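Local structure of unsaturated glucuronyl hydrolase (Streptococcus agalactiae, 2ZZR) at residues T69-Y83 / I376-Y390. The protein hydrolyses unsaturated disaccharides derived from chondroitin, hyaluronan and heparin, releasing the unsaturated uronic acid from its sugar partner. Sequence-based numbering, arbitrary orientation.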
ATOM      1  N   THR A  69      -5.081  -9.163   5.069  1.00 13.99           N
ATOM      2  CA  THR A  69      -5.857  -8.041   4.532  1.00 14.29           C
ATOM      3  C   THR A  69      -6.864  -7.434   5.518  1.00 14.16           C
ATOM      4  O   THR A  69      -7.506  -6.427   5.200  1.00 14.28           O
ATOM      5  CB  THR A  69      -6.657  -8.486   3.301  1.00 14.39           C
ATOM      6  OG1 THR A  69      -7.347  -9.713   3.594  1.00 14.14           O
ATOM      7  CG2 THR A  69      -5.744  -8.698   2.103  1.00 15.40           C
ATOM      8  N   ASN A  70      -7.015  -8.046   6.690  1.00 14.26           N
ATOM      9  CA  ASN A  70      -8.073  -7.630   7.632  1.00 14.32           C
ATOM     10  C   ASN A  70      -7.981  -6.173   8.085  1.00 14.71           C
ATOM     11  O   ASN A  70      -9.009  -5.519   8.278  1.00 15.45           O
ATOM     12  CB  ASN A  70      -8.110  -8.536   8.854  1.00 14.31           C
ATOM     13  CG  ASN A  70      -8.393  -9.971   8.492  1.00 14.06           C
ATOM     14  OD1 ASN A  70      -9.546 -10.421   8.523  1.00 17.17           O
ATOM     15  ND2 ASN A  70      -7.350 -10.694   8.125  1.00 13.84           N
ATOM     16  N   GLY A  71      -6.755  -5.684   8.240  1.00 14.48           N
ATOM     17  CA  GLY A  71      -6.493  -4.307   8.682  1.00 14.28           C
ATOM     18  C   GLY A  71      -7.011  -3.233   7.742  1.00 14.46           C
ATOM     19  O   GLY A  71      -7.316  -2.122   8.187  1.00 14.56           O
ATOM     20  N   PHE A  72      -7.110  -3.555   6.449  1.00 14.61           N
ATOM     21  CA  PHE A  72      -7.607  -2.610   5.445  1.00 14.64           C
ATOM     22  C   PHE A  72      -9.083  -2.283   5.649  1.00 14.88           C
ATOM     23  O   PHE A  72      -9.508  -1.155   5.405  1.00 14.87           O
ATOM     24  CB  PHE A  72      -7.362  -3.116   4.018  1.00 15.00           C
ATOM     25  CG  PHE A  72      -5.907  -3.219   3.655  1.00 14.69           C
ATOM     26  CD1 PHE A  72      -5.099  -2.078   3.618  1.00 14.50           C
ATOM     27  CD2 PHE A  72      -5.341  -4.455   3.347  1.00 14.25           C
ATOM     28  CE1 PHE A  72      -3.748  -2.167   3.280  1.00 15.34           C
ATOM     29  CE2 PHE A  72      -3.988  -4.554   3.013  1.00 15.25           C
ATOM     30  CZ  PHE A  72      -3.193  -3.410   2.979  1.00 14.97           C
ATOM     31  N   TRP A  73      -9.854  -3.267   6.110  1.00 14.94           N
ATOM     32  CA  TRP A  73     -11.256  -3.038   6.472  1.00 15.22           C
ATOM     33  C   TRP A  73     -11.356  -2.013   7.611  1.00 15.27           C
ATOM     34  O   TRP A  73     -12.037  -0.990   7.475  1.00 15.38           O
ATOM     35  CB  TRP A  73     -11.944  -4.359   6.852  1.00 15.59           C
ATOM     36  CG  TRP A  73     -13.273  -4.182   7.553  1.00 15.56           C
ATOM     37  CD1 TRP A  73     -13.576  -4.546   8.835  1.00 16.66           C
ATOM     38  CD2 TRP A  73     -14.464  -3.585   7.012  1.00 16.12           C
ATOM     39  NE1 TRP A  73     -14.883  -4.223   9.125  1.00 15.65           N
ATOM     40  CE2 TRP A  73     -15.450  -3.631   8.027  1.00 16.25           C
ATOM     41  CE3 TRP A  73     -14.796  -3.025   5.768  1.00 16.01           C
ATOM     42  CZ2 TRP A  73     -16.748  -3.132   7.839  1.00 16.40           C
ATOM     43  CZ3 TRP A  73     -16.091  -2.524   5.578  1.00 16.67           C
ATOM     44  CH2 TRP A  73     -17.049  -2.586   6.613  1.00 16.57           C
ATOM     45  N   THR A  74     -10.659  -2.284   8.712  1.00 15.16           N
ATOM     46  CA  THR A  74     -10.622  -1.382   9.866  1.00 15.40           C
ATOM     47  C   THR A  74     -10.119   0.006   9.454  1.00 15.60           C
ATOM     48  O   THR A  74     -10.653   1.023   9.905  1.00 15.26           O
ATOM     49  CB  THR A  74      -9.758  -1.945  11.006  1.00 15.42           C
ATOM     50  OG1 THR A  74     -10.075  -3.332  11.218  1.00 15.95           O
ATOM     51  CG2 THR A  74      -9.996  -1.165  12.309  1.00 14.57           C
ATOM     52  N   GLY A  75      -9.110   0.042   8.578  1.00 15.12           N
ATOM     53  CA  GLY A  75      -8.611   1.314   8.035  1.00 15.36           C
ATOM     54  C   GLY A  75      -9.666   2.141   7.316  1.00 15.49           C
ATOM     55  O   GLY A  75      -9.702   3.369   7.470  1.00 15.27           O
ATOM     56  N   CYS A  76     -10.518   1.482   6.526  1.00 15.11           N
ATOM     57  CA  CYS A  76     -11.640   2.164   5.859  1.00 15.51           C
ATOM     58  C   CYS A  76     -12.558   2.797   6.906  1.00 15.90           C
ATOM     59  O   CYS A  76     -12.989   3.948   6.758  1.00 16.07           O
ATOM     60  CB  CYS A  76     -12.455   1.204   4.979  1.00 15.28           C
ATOM     61  SG  CYS A  76     -11.645   0.668   3.439  1.00 15.93           S
ATOM     62  N   LEU A  77     -12.847   2.042   7.963  1.00 16.15           N
ATOM     63  CA  LEU A  77     -13.695   2.540   9.053  1.00 16.65           C
ATOM     64  C   LEU A  77     -13.095   3.763   9.752  1.00 16.83           C
ATOM     65  O   LEU A  77     -13.810   4.741  10.009  1.00 17.17           O
ATOM     66  CB  LEU A  77     -13.985   1.435  10.073  1.00 16.89           C
ATOM     67  CG  LEU A  77     -14.644   0.165   9.525  1.00 17.07           C
ATOM     68  CD1 LEU A  77     -14.890  -0.833  10.654  1.00 17.78           C
ATOM     69  CD2 LEU A  77     -15.919   0.460   8.747  1.00 18.21           C
ATOM     70  N   TRP A  78     -11.796   3.716  10.053  1.00 16.58           N
ATOM     71  CA  TRP A  78     -11.127   4.842  10.717  1.00 16.73           C
ATOM     72  C   TRP A  78     -11.074   6.074   9.817  1.00 16.92           C
ATOM     73  O   TRP A  78     -11.266   7.198  10.292  1.00 16.83           O
ATOM     74  CB  TRP A  78      -9.715   4.487  11.202  1.00 16.71           C
ATOM     75  CG  TRP A  78      -9.656   3.600  12.411  1.00 17.19           C
ATOM     76  CD1 TRP A  78      -8.958   2.430  12.533  1.00 16.90           C
ATOM     77  CD2 TRP A  78     -10.315   3.807  13.670  1.00 17.68           C
ATOM     78  NE1 TRP A  78      -9.134   1.900  13.789  1.00 18.22           N
ATOM     79  CE2 TRP A  78      -9.968   2.720  14.506  1.00 17.88           C
ATOM     80  CE3 TRP A  78     -11.174   4.800  14.168  1.00 18.31           C
ATOM     81  CZ2 TRP A  78     -10.454   2.593  15.815  1.00 17.71           C
ATOM     82  CZ3 TRP A  78     -11.651   4.677  15.471  1.00 17.28           C
ATOM     83  CH2 TRP A  78     -11.284   3.587  16.282  1.00 17.46           C
ATOM     84  N   LEU A  79     -10.832   5.868   8.523  1.00 16.82           N
ATOM     85  CA  LEU A  79     -10.827   6.988   7.582  1.00 16.80           C
ATOM     86  C   LEU A  79     -12.193   7.659   7.532  1.00 17.60           C
ATOM     87  O   LEU A  79     -12.288   8.889   7.565  1.00 17.94           O
ATOM     88  CB  LEU A  79     -10.425   6.529   6.188  1.00 16.42           C
ATOM     89  CG  LEU A  79      -8.945   6.187   6.054  1.00 15.21           C
ATOM     90  CD1 LEU A  79      -8.730   5.577   4.688  1.00 14.54           C
ATOM     91  CD2 LEU A  79      -8.063   7.430   6.241  1.00 14.61           C
ATOM     92  N   ALA A  80     -13.239   6.838   7.463  1.00 17.72           N
ATOM     93  CA  ALA A  80     -14.619   7.325   7.481  1.00 18.70           C
ATOM     94  C   ALA A  80     -14.895   8.085   8.780  1.00 19.40           C
ATOM     95  O   ALA A  80     -15.537   9.146   8.765  1.00 19.42           O
ATOM     96  CB  ALA A  80     -15.593   6.155   7.320  1.00 18.32           C
ATOM     97  N   TYR A  81     -14.402   7.539   9.891  1.00 19.86           N
ATOM     98  CA  TYR A  81     -14.558   8.149  11.211  1.00 20.97           C
ATOM     99  C   TYR A  81     -13.901   9.528  11.296  1.00 21.50           C
ATOM    100  O   TYR A  81     -14.443  10.443  11.918  1.00 21.74           O
ATOM    101  CB  TYR A  81     -14.011   7.227  12.305  1.00 21.25           C
ATOM    102  CG  TYR A  81     -14.078   7.822  13.693  1.00 21.37           C
ATOM    103  CD1 TYR A  81     -12.920   8.228  14.357  1.00 21.76           C
ATOM    104  CD2 TYR A  81     -15.305   7.997  14.338  1.00 22.15           C
ATOM    105  CE1 TYR A  81     -12.981   8.783  15.634  1.00 22.60           C
ATOM    106  CE2 TYR A  81     -15.376   8.551  15.606  1.00 21.49           C
ATOM    107  CZ  TYR A  81     -14.215   8.942  16.247  1.00 22.38           C
ATOM    108  OH  TYR A  81     -14.279   9.489  17.505  1.00 22.54           O
ATOM    109  N   GLU A  82     -12.736   9.678  10.672  1.00 21.52           N
ATOM    110  CA  GLU A  82     -12.085  10.983  10.601  1.00 21.93           C
ATOM    111  C   GLU A  82     -12.921  11.987   9.825  1.00 22.37           C
ATOM    112  O   GLU A  82     -12.900  13.182  10.125  1.00 22.81           O
ATOM    113  CB  GLU A  82     -10.709  10.867   9.963  1.00 21.69           C
ATOM    114  CG  GLU A  82      -9.742  10.074  10.808  1.00 21.26           C
ATOM    115  CD  GLU A  82      -8.314  10.377  10.462  1.00 22.18           C
ATOM    116  OE1 GLU A  82      -7.543   9.425  10.231  1.00 19.68           O
ATOM    117  OE2 GLU A  82      -7.967  11.572  10.427  1.00 22.74           O
ATOM    118  N   TYR A  83     -13.652  11.493   8.832  1.00 22.78           N
ATOM    119  CA  TYR A  83     -14.482  12.340   7.997  1.00 23.30           C
ATOM    120  C   TYR A  83     -15.740  12.838   8.709  1.00 23.87           C
ATOM    121  O   TYR A  83     -16.083  14.010   8.585  1.00 23.83           O
ATOM    122  CB  TYR A  83     -14.865  11.625   6.700  1.00 23.54           C
ATOM    123  CG  TYR A  83     -15.711  12.473   5.779  1.00 23.42           C
ATOM    124  CD1 TYR A  83     -15.134  13.486   5.011  1.00 23.36           C
ATOM    125  CD2 TYR A  83     -17.088  12.268   5.678  1.00 22.70           C
ATOM    126  CE1 TYR A  83     -15.897  14.264   4.164  1.00 23.95           C
ATOM    127  CE2 TYR A  83     -17.867  13.045   4.834  1.00 23.83           C
ATOM    128  CZ  TYR A  83     -17.265  14.044   4.081  1.00 24.67           C
ATOM    129  OH  TYR A  83     -18.022  14.820   3.239  1.00 25.37           O
ATOM    130  N   ILE A 376      -9.760  -5.260  -0.962  1.00 14.70           N
ATOM    131  CA  ILE A 376      -9.885  -4.435   0.238  1.00 14.14           C
ATOM    132  C   ILE A 376      -8.749  -3.417   0.398  1.00 14.09           C
ATOM    133  O   ILE A 376      -8.967  -2.332   0.944  1.00 13.49           O
ATOM    134  CB  ILE A 376     -10.125  -5.288   1.514  1.00 14.28           C
ATOM    135  CG1 ILE A 376     -10.592  -4.418   2.696  1.00 14.61           C
ATOM    136  CG2 ILE A 376      -8.895  -6.146   1.862  1.00 13.63           C
ATOM    137  CD1 ILE A 376     -11.880  -3.618   2.410  1.00 14.35           C
ATOM    138  N   TRP A 377      -7.552  -3.750  -0.086  1.00 13.71           N
ATOM    139  CA  TRP A 377      -6.455  -2.764  -0.052  1.00 13.30           C
ATOM    140  C   TRP A 377      -6.678  -1.646  -1.081  1.00 13.34           C
ATOM    141  O   TRP A 377      -6.368  -0.483  -0.820  1.00 12.87           O
ATOM    142  CB  TRP A 377      -5.073  -3.428  -0.219  1.00 13.27           C
ATOM    143  CG  TRP A 377      -4.936  -4.194  -1.491  1.00 13.02           C
ATOM    144  CD1 TRP A 377      -4.410  -3.748  -2.670  1.00 12.98           C
ATOM    145  CD2 TRP A 377      -5.341  -5.549  -1.716  1.00 13.23           C
ATOM    146  NE1 TRP A 377      -4.466  -4.748  -3.622  1.00 13.65           N
ATOM    147  CE2 TRP A 377      -5.030  -5.863  -3.058  1.00 13.27           C
ATOM    148  CE3 TRP A 377      -5.940  -6.530  -0.910  1.00 13.97           C
ATOM    149  CZ2 TRP A 377      -5.297  -7.118  -3.616  1.00 13.71           C
ATOM    150  CZ3 TRP A 377      -6.207  -7.777  -1.467  1.00 13.40           C
ATOM    151  CH2 TRP A 377      -5.890  -8.053  -2.807  1.00 13.21           C
ATOM    152  N   GLY A 378      -7.231  -1.998  -2.240  1.00 12.78           N
ATOM    153  CA  GLY A 378      -7.613  -1.005  -3.245  1.00 12.89           C
ATOM    154  C   GLY A 378      -8.675  -0.067  -2.700  1.00 13.07           C
ATOM    155  O   GLY A 378      -8.592   1.147  -2.888  1.00 12.80           O
ATOM    156  N   ASP A 379      -9.664  -0.629  -2.006  1.00 13.10           N
ATOM    157  CA  ASP A 379     -10.684   0.182  -1.330  1.00 13.39           C
ATOM    158  C   ASP A 379     -10.041   1.115  -0.315  1.00 13.66           C
ATOM    159  O   ASP A 379     -10.344   2.315  -0.280  1.00 13.78           O
ATOM    160  CB  ASP A 379     -11.689  -0.709  -0.603  1.00 13.63           C
ATOM    161  CG  ASP A 379     -12.663  -1.394  -1.543  1.00 13.63           C
ATOM    162  OD1 ASP A 379     -12.556  -1.228  -2.779  1.00 13.48           O
ATOM    163  OD2 ASP A 379     -13.552  -2.105  -1.025  1.00 15.35           O
ATOM    164  N   TYR A 380      -9.152   0.549   0.502  1.00 13.27           N
ATOM    165  CA  TYR A 380      -8.474   1.309   1.534  1.00 13.27           C
ATOM    166  C   TYR A 380      -7.654   2.478   0.950  1.00 13.19           C
ATOM    167  O   TYR A 380      -7.804   3.624   1.396  1.00 12.96           O
ATOM    168  CB  TYR A 380      -7.592   0.433   2.456  1.00 13.09           C
ATOM    169  CG  TYR A 380      -6.813   1.349   3.358  1.00 13.00           C
ATOM    170  CD1 TYR A 380      -5.533   1.764   3.008  1.00 11.63           C
ATOM    171  CD2 TYR A 380      -7.404   1.903   4.496  1.00 13.51           C
ATOM    172  CE1 TYR A 380      -4.836   2.669   3.784  1.00 12.71           C
ATOM    173  CE2 TYR A 380      -6.708   2.813   5.290  1.00 14.12           C
ATOM    174  CZ  TYR A 380      -5.426   3.195   4.916  1.00 13.83           C
ATOM    175  OH  TYR A 380      -4.710   4.099   5.653  1.00 13.62           O
ATOM    176  N   TYR A 381      -6.788   2.194  -0.026  1.00 12.73           N
ATOM    177  CA  TYR A 381      -5.918   3.246  -0.571  1.00 12.85           C
ATOM    178  C   TYR A 381      -6.681   4.293  -1.391  1.00 13.14           C
ATOM    179  O   TYR A 381      -6.293   5.465  -1.435  1.00 13.05           O
ATOM    180  CB  TYR A 381      -4.724   2.657  -1.339  1.00 12.60           C
ATOM    181  CG  TYR A 381      -3.744   1.957  -0.420  1.00 12.51           C
ATOM    182  CD1 TYR A 381      -3.035   2.672   0.549  1.00 12.09           C
ATOM    183  CD2 TYR A 381      -3.520   0.578  -0.521  1.00 12.48           C
ATOM    184  CE1 TYR A 381      -2.143   2.033   1.408  1.00 11.57           C
ATOM    185  CE2 TYR A 381      -2.629  -0.064   0.325  1.00 11.65           C
ATOM    186  CZ  TYR A 381      -1.942   0.663   1.277  1.00 12.61           C
ATOM    187  OH  TYR A 381      -1.071   0.025   2.115  1.00 12.31           O
ATOM    188  N   TYR A 382      -7.777   3.872  -2.016  1.00 12.92           N
ATOM    189  CA  TYR A 382      -8.666   4.810  -2.693  1.00 13.27           C
ATOM    190  C   TYR A 382      -9.242   5.808  -1.680  1.00 13.21           C
ATOM    191  O   TYR A 382      -9.145   7.025  -1.868  1.00 13.12           O
ATOM    192  CB  TYR A 382      -9.778   4.050  -3.429  1.00 13.49           C
ATOM    193  CG  TYR A 382     -10.903   4.916  -3.952  1.00 14.20           C
ATOM    194  CD1 TYR A 382     -10.675   5.871  -4.944  1.00 14.04           C
ATOM    195  CD2 TYR A 382     -12.203   4.763  -3.462  1.00 14.68           C
ATOM    196  CE1 TYR A 382     -11.713   6.664  -5.428  1.00 15.74           C
ATOM    197  CE2 TYR A 382     -13.252   5.548  -3.945  1.00 15.57           C
ATOM    198  CZ  TYR A 382     -12.996   6.496  -4.922  1.00 14.56           C
ATOM    199  OH  TYR A 382     -14.020   7.276  -5.412  1.00 16.17           O
ATOM    200  N   LEU A 383      -9.819   5.294  -0.598  1.00 13.03           N
ATOM    201  CA  LEU A 383     -10.350   6.164   0.452  1.00 13.07           C
ATOM    202  C   LEU A 383      -9.245   6.985   1.142  1.00 12.82           C
ATOM    203  O   LEU A 383      -9.451   8.153   1.463  1.00 12.89           O
ATOM    204  CB  LEU A 383     -11.176   5.371   1.465  1.00 13.34           C
ATOM    205  CG  LEU A 383     -11.936   6.157   2.537  1.00 14.06           C
ATOM    206  CD1 LEU A 383     -12.859   7.199   1.904  1.00 15.37           C
ATOM    207  CD2 LEU A 383     -12.719   5.193   3.422  1.00 13.74           C
ATOM    208  N   GLU A 384      -8.068   6.392   1.345  1.00 12.08           N
ATOM    209  CA  GLU A 384      -6.946   7.150   1.904  1.00 11.82           C
ATOM    210  C   GLU A 384      -6.561   8.315   0.989  1.00 11.80           C
ATOM    211  O   GLU A 384      -6.270   9.417   1.473  1.00 12.00           O
ATOM    212  CB  GLU A 384      -5.731   6.257   2.193  1.00 11.67           C
ATOM    213  CG  GLU A 384      -4.710   6.963   3.073  1.00 11.58           C
ATOM    214  CD  GLU A 384      -3.350   6.303   3.043  1.00 12.06           C
ATOM    215  OE1 GLU A 384      -3.163   5.319   3.779  1.00 12.79           O
ATOM    216  OE2 GLU A 384      -2.470   6.791   2.302  1.00 12.79           O
ATOM    217  N   ALA A 385      -6.568   8.081  -0.324  1.00 11.75           N
ATOM    218  CA  ALA A 385      -6.276   9.139  -1.293  1.00 11.89           C
ATOM    219  C   ALA A 385      -7.301  10.260  -1.185  1.00 12.31           C
ATOM    220  O   ALA A 385      -6.945  11.442  -1.175  1.00 12.20           O
ATOM    221  CB  ALA A 385      -6.246   8.588  -2.716  1.00 11.93           C
ATOM    222  N   LEU A 386      -8.575   9.879  -1.093  1.00 12.31           N
ATOM    223  CA  LEU A 386      -9.649  10.860  -0.962  1.00 12.69           C
ATOM    224  C   LEU A 386      -9.462  11.719   0.286  1.00 12.46           C
ATOM    225  O   LEU A 386      -9.526  12.965   0.210  1.00 13.31           O
ATOM    226  CB  LEU A 386     -11.008  10.160  -0.948  1.00 12.50           C
ATOM    227  CG  LEU A 386     -11.433   9.532  -2.279  1.00 13.20           C
ATOM    228  CD1 LEU A 386     -12.772   8.794  -2.087  1.00 13.23           C
ATOM    229  CD2 LEU A 386     -11.533  10.573  -3.392  1.00 13.93           C
ATOM    230  N   ILE A 387      -9.212  11.057   1.419  1.00 12.20           N
ATOM    231  CA  ILE A 387      -9.003  11.732   2.705  1.00 12.28           C
ATOM    232  C   ILE A 387      -7.725  12.591   2.690  1.00 12.08           C
ATOM    233  O   ILE A 387      -7.724  13.715   3.204  1.00 11.64           O
ATOM    234  CB  ILE A 387      -9.015  10.723   3.901  1.00 12.35           C
ATOM    235  CG1 ILE A 387     -10.409  10.085   4.075  1.00 12.35           C
ATOM    236  CG2 ILE A 387      -8.528  11.371   5.219  1.00 12.49           C
ATOM    237  CD1 ILE A 387     -11.556  11.059   4.426  1.00 13.59           C
ATOM    238  N   ARG A 388      -6.656  12.073   2.078  1.00 11.98           N
ATOM    239  CA  ARG A 388      -5.430  12.856   1.870  1.00 11.66           C
ATOM    240  C   ARG A 388      -5.707  14.187   1.166  1.00 12.25           C
ATOM    241  O   ARG A 388      -5.189  15.231   1.572  1.00 12.01           O
ATOM    242  CB  ARG A 388      -4.401  12.061   1.060  1.00 11.84           C
ATOM    243  CG  ARG A 388      -3.535  11.117   1.894  1.00 11.56           C
ATOM    244  CD  ARG A 388      -2.661  10.259   0.976  1.00 11.13           C
ATOM    245  NE  ARG A 388      -1.669   9.493   1.734  1.00 10.51           N
ATOM    246  CZ  ARG A 388      -0.496   9.978   2.140  1.00 11.22           C
ATOM    247  NH1 ARG A 388      -0.145  11.231   1.852  1.00 10.19           N
ATOM    248  NH2 ARG A 388       0.333   9.211   2.838  1.00  9.95           N
ATOM    249  N   PHE A 389      -6.511  14.143   0.106  1.00 12.64           N
ATOM    250  CA  PHE A 389      -6.806  15.338  -0.691  1.00 13.29           C
ATOM    251  C   PHE A 389      -7.689  16.314   0.074  1.00 14.19           C
ATOM    252  O   PHE A 389      -7.566  17.537  -0.085  1.00 14.26           O
ATOM    253  CB  PHE A 389      -7.502  14.939  -1.991  1.00 13.11           C
ATOM    254  CG  PHE A 389      -6.568  14.627  -3.117  1.00 13.05           C
ATOM    255  CD1 PHE A 389      -5.547  13.687  -2.964  1.00 12.65           C
ATOM    256  CD2 PHE A 389      -6.727  15.247  -4.350  1.00 13.05           C
ATOM    257  CE1 PHE A 389      -4.692  13.386  -4.022  1.00 13.02           C
ATOM    258  CE2 PHE A 389      -5.880  14.953  -5.411  1.00 13.96           C
ATOM    259  CZ  PHE A 389      -4.860  14.021  -5.247  1.00 13.47           C
ATOM    260  N   TYR A 390      -8.568  15.755   0.900  1.00 14.54           N
ATOM    261  CA  TYR A 390      -9.642  16.503   1.549  1.00 15.58           C
ATOM    262  C   TYR A 390      -9.225  17.241   2.820  1.00 15.61           C
ATOM    263  O   TYR A 390      -9.747  18.323   3.127  1.00 15.54           O
ATOM    264  CB  TYR A 390     -10.800  15.557   1.863  1.00 16.34           C
ATOM    265  CG  TYR A 390     -12.064  16.273   2.274  1.00 17.65           C
ATOM    266  CD1 TYR A 390     -12.852  16.926   1.326  1.00 18.85           C
ATOM    267  CD2 TYR A 390     -12.466  16.294   3.603  1.00 19.14           C
ATOM    268  CE1 TYR A 390     -14.020  17.584   1.697  1.00 20.08           C
ATOM    269  CE2 TYR A 390     -13.632  16.959   3.990  1.00 19.73           C
ATOM    270  CZ  TYR A 390     -14.396  17.596   3.030  1.00 19.74           C
ATOM    271  OH  TYR A 390     -15.552  18.239   3.405  1.00 21.14           O
TER
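Phe72 drops as a knob between Ile376, Trp377, Tyr380 and Tyr381. CB of Trp377 stands over the centre of the Phe72 ring, 3.6 Å from its centroid, a CH-pi contact, while Tyr381 OH comes to the ring's edge, 3.7 Å from Phe72 CE1. That hydroxyl is buried with no polar partner. Tyr380 is a knob in return: with CG anti to the backbone N (chi1 173°), its ring edge lies on the backbone of Gly75, which has no side chain, Tyr380 CD2 3.6 Å from Gly75 C and Cys76 N also near the ring plane.

Aliphatic packing continues the seam. Leu79 fits among Tyr380, Leu383, Glu384 and Ile387; its CD1 branch reaches Tyr380 CE2 at 3.5 Å, and its CD2 branch turns to Ile387. At the N-terminal end of both segments, Ile376 CG2 packs on Thr69 CB.

Helices 70-83 and 376-390 run at 29° with axes 8.5 Å apart, packing an early helix, just after strand 59-63, against the chain's last helix within the family 88 alpha-barrel. Trp377 and Tyr381 lie beside Arg246 and Trp250, next to the probable substrate site.

The polar links run along helix 376-390. Tyr380 OH donates to the anti lone pair of Glu384 OE1 (2.7 Å), which also takes the indole N-H of Trp397. Arg388 NE makes a nearly straight salt bridge to Glu384 OE2 (2.9 Å), and Arg388 NH1 another to Glu316.

At the far end the side chains of Tyr83 and Tyr390 cross at about a right angle, ring planes inclined at 55°, Tyr83 CE1 3.5 Å from Tyr390 CE2; their hydroxyls bind Glu33 and Glu29.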